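Local coordinates for protein kinase containing Z-DNA binding domains (Danio rerio, PDB 4LB6) that binds left-handed Z-DNA through its N-terminal Zalpha domain and, as an innate-immunity kinase, probably phosphorylates the translation initiation factor eIF2alpha, at a contact of chain A with DNA. Residues are numbered along the deposited sequence; one frame, centred on the assembly and turned at random.

A contact of chain A with DNA. Residues 29, 32-33, 39, 64. With nucleotides of chain B; nucleotides of chain C.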
loop_
_atom_site.group_PDB
_atom_site.type_symbol
_atom_site.label_atom_id
_atom_site.label_comp_id
_atom_site.label_asym_id
_atom_site.label_seq_id
_atom_site.Cartn_x
_atom_site.Cartn_y
_atom_site.Cartn_z
ATOM N N GLN A 29 0.997 -10.525 5.875
ATOM C CA GLN A 29 0.864 -9.296 6.616
ATOM C C GLN A 29 0.509 -9.579 8.093
ATOM O O GLN A 29 1.132 -9.012 9.020
ATOM C CB GLN A 29 -0.187 -8.393 5.939
ATOM C CG GLN A 29 0.318 -7.711 4.621
ATOM C CD GLN A 29 0.257 -8.602 3.371
ATOM O OE1 GLN A 29 -0.296 -9.698 3.391
ATOM N NE2 GLN A 29 0.805 -8.109 2.256
ATOM N N PHE A 32 3.994 -11.049 9.695
ATOM C CA PHE A 32 5.162 -10.166 9.960
ATOM C C PHE A 32 4.910 -9.100 11.022
ATOM O O PHE A 32 5.828 -8.674 11.724
ATOM C CB PHE A 32 5.793 -9.585 8.626
ATOM C CG PHE A 32 5.211 -8.265 8.133
ATOM C CD1 PHE A 32 5.564 -7.047 8.694
ATOM C CD2 PHE A 32 4.363 -8.251 7.041
ATOM C CE1 PHE A 32 5.047 -5.840 8.226
ATOM C CE2 PHE A 32 3.820 -7.057 6.575
ATOM C CZ PHE A 32 4.156 -5.833 7.158
ATOM N N LYS A 33 3.680 -8.618 11.139
ATOM C CA LYS A 33 3.440 -7.600 12.142
ATOM C C LYS A 33 3.494 -8.207 13.540
ATOM O O LYS A 33 3.968 -7.556 14.464
ATOM C CB LYS A 33 2.092 -6.885 11.936
ATOM C CG LYS A 33 1.989 -6.180 10.594
ATOM C CD LYS A 33 0.569 -5.522 10.377
ATOM C CE LYS A 33 0.466 -5.042 8.938
ATOM N NZ LYS A 33 -0.865 -4.396 8.673
ATOM N N LYS A 39 8.444 -8.168 6.039
ATOM C CA LYS A 39 7.527 -8.940 5.179
ATOM C C LYS A 39 8.333 -9.816 4.235
ATOM O O LYS A 39 8.032 -11.002 4.105
ATOM C CB LYS A 39 6.628 -8.012 4.378
ATOM C CG LYS A 39 5.636 -8.738 3.426
ATOM C CD LYS A 39 4.680 -7.792 2.682
ATOM C CE LYS A 39 5.283 -7.060 1.491
ATOM N NZ LYS A 39 5.271 -7.969 0.258
ATOM N N ARG A 64 -4.155 -11.593 -1.747
ATOM C CA ARG A 64 -3.088 -12.045 -0.891
ATOM C C ARG A 64 -3.142 -13.533 -0.799
ATOM O O ARG A 64 -4.180 -14.070 -0.467
ATOM C CB ARG A 64 -3.272 -11.480 0.510
ATOM C CG ARG A 64 -3.570 -10.017 0.506
ATOM C CD ARG A 64 -3.198 -9.432 1.849
ATOM N NE ARG A 64 -2.603 -8.140 1.568
ATOM C CZ ARG A 64 -2.562 -7.145 2.431
ATOM N NH1 ARG A 64 -3.114 -7.297 3.620
ATOM N NH2 ARG A 64 -1.967 -6.017 2.068
ATOM P P DG B 3 -1.160 -7.670 -1.794
ATOM O OP1 DG B 3 -2.653 -7.496 -1.885
ATOM O OP2 DG B 3 -0.415 -7.802 -0.537
ATOM O "O5'" DG B 3 -1.036 -9.032 -2.649
ATOM C "C5'" DG B 3 0.295 -9.566 -2.903
ATOM C "C4'" DG B 3 0.241 -10.627 -3.969
ATOM O "O4'" DG B 3 -0.397 -10.145 -5.231
ATOM C "C3'" DG B 3 1.649 -11.200 -4.274
ATOM O "O3'" DG B 3 1.859 -12.380 -3.409
ATOM C "C2'" DG B 3 1.437 -11.696 -5.734
ATOM C "C1'" DG B 3 0.295 -10.790 -6.322
ATOM N N9 DG B 3 0.667 -9.673 -7.221
ATOM C C8 DG B 3 0.088 -9.367 -8.426
ATOM N N7 DG B 3 0.584 -8.308 -8.997
ATOM C C5 DG B 3 1.524 -7.818 -8.075
ATOM C C6 DG B 3 2.329 -6.683 -8.175
ATOM O O6 DG B 3 2.324 -5.870 -9.083
ATOM N N1 DG B 3 3.164 -6.499 -7.070
ATOM C C2 DG B 3 3.102 -7.354 -6.001
ATOM N N2 DG B 3 3.910 -6.986 -5.017
ATOM N N3 DG B 3 2.314 -8.458 -5.878
ATOM C C4 DG B 3 1.606 -8.645 -6.988
ATOM P P DG C 7 2.900 -3.669 3.960
ATOM O OP1 DG C 7 4.105 -4.391 3.823
ATOM O OP2 DG C 7 1.477 -4.177 3.958
ATOM O "O5'" DG C 7 3.041 -2.909 5.365
ATOM C "C5'" DG C 7 1.957 -2.161 5.940
ATOM C "C4'" DG C 7 2.456 -1.356 7.101
ATOM O "O4'" DG C 7 3.337 -0.351 6.745
ATOM C "C3'" DG C 7 1.252 -0.500 7.455
ATOM O "O3'" DG C 7 0.800 -1.398 8.365
ATOM C "C2'" DG C 7 1.818 0.656 8.171
ATOM C "C1'" DG C 7 3.143 0.824 7.511
ATOM N N9 DG C 7 3.266 1.868 6.496
ATOM C C8 DG C 7 4.203 2.873 6.543
ATOM N N7 DG C 7 4.164 3.660 5.489
ATOM C C5 DG C 7 3.124 3.134 4.703
ATOM C C6 DG C 7 2.604 3.615 3.447
ATOM O O6 DG C 7 3.044 4.496 2.764
ATOM N N1 DG C 7 1.570 2.845 2.958
ATOM C C2 DG C 7 1.067 1.763 3.680
ATOM N N2 DG C 7 0.110 1.041 3.068
ATOM N N3 DG C 7 1.530 1.273 4.852
ATOM C C4 DG C 7 2.520 2.068 5.332
HETATM O O HOH W 1 3.525 -8.179 -2.054
HETATM O O HOH W 2 -0.389 -4.477 5.958
HETATM O O HOH W 3 1.214 -5.084 1.606
#
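Arg64 meets the phosphate of DG3 of chain B through its NE, which gives a hydrogen bond and salt bridge to OP2 at 3.1 Å, the phosphate oxygen lying tilted 20° from the guanidinium plane. Gln29 NE2 offers the same oxygen a second, weak bond, bent to 121° at the hydrogen. The Gln29 amide lies nearly parallel over the guanidinium, its CD 3.3 Å above the centre of that plane, a packing that should limit turning of both. An alanine in place of Arg64 would probably leave the DG3 phosphate without its charged mate and Gln29 without the surface it lies on. Across the site, DG7 of chain C is held largely through water: its OP2 shares one water with Gln29 NE2 and another with Lys33 NZ, the latter 2.8 Å from its water. Lys33, straight out to NZ, also bonds weakly to the sugar O3' of DG7. Phe32 presents its rim, CZ 3.6 Å from O5' of DG7, while CG of Lys33 packs on one ring face, near its rim. Lys39, kinked near its tip (chi3 78°), passes CD by OP1 of DG7 and carries NZ to a water bound by the guanine amino group N2 of DG3. The direct contacts here are to the sugar-phosphate backbone, which fits recognition of Z-form shape more than sequence. In this winged helix-turn-helix, helix 28-35 supplies Gln29, Phe32 and Lys33, Lys39 opens recognition helix 39-51, and Arg64 comes from the wing between strands 55-58 and 66-69.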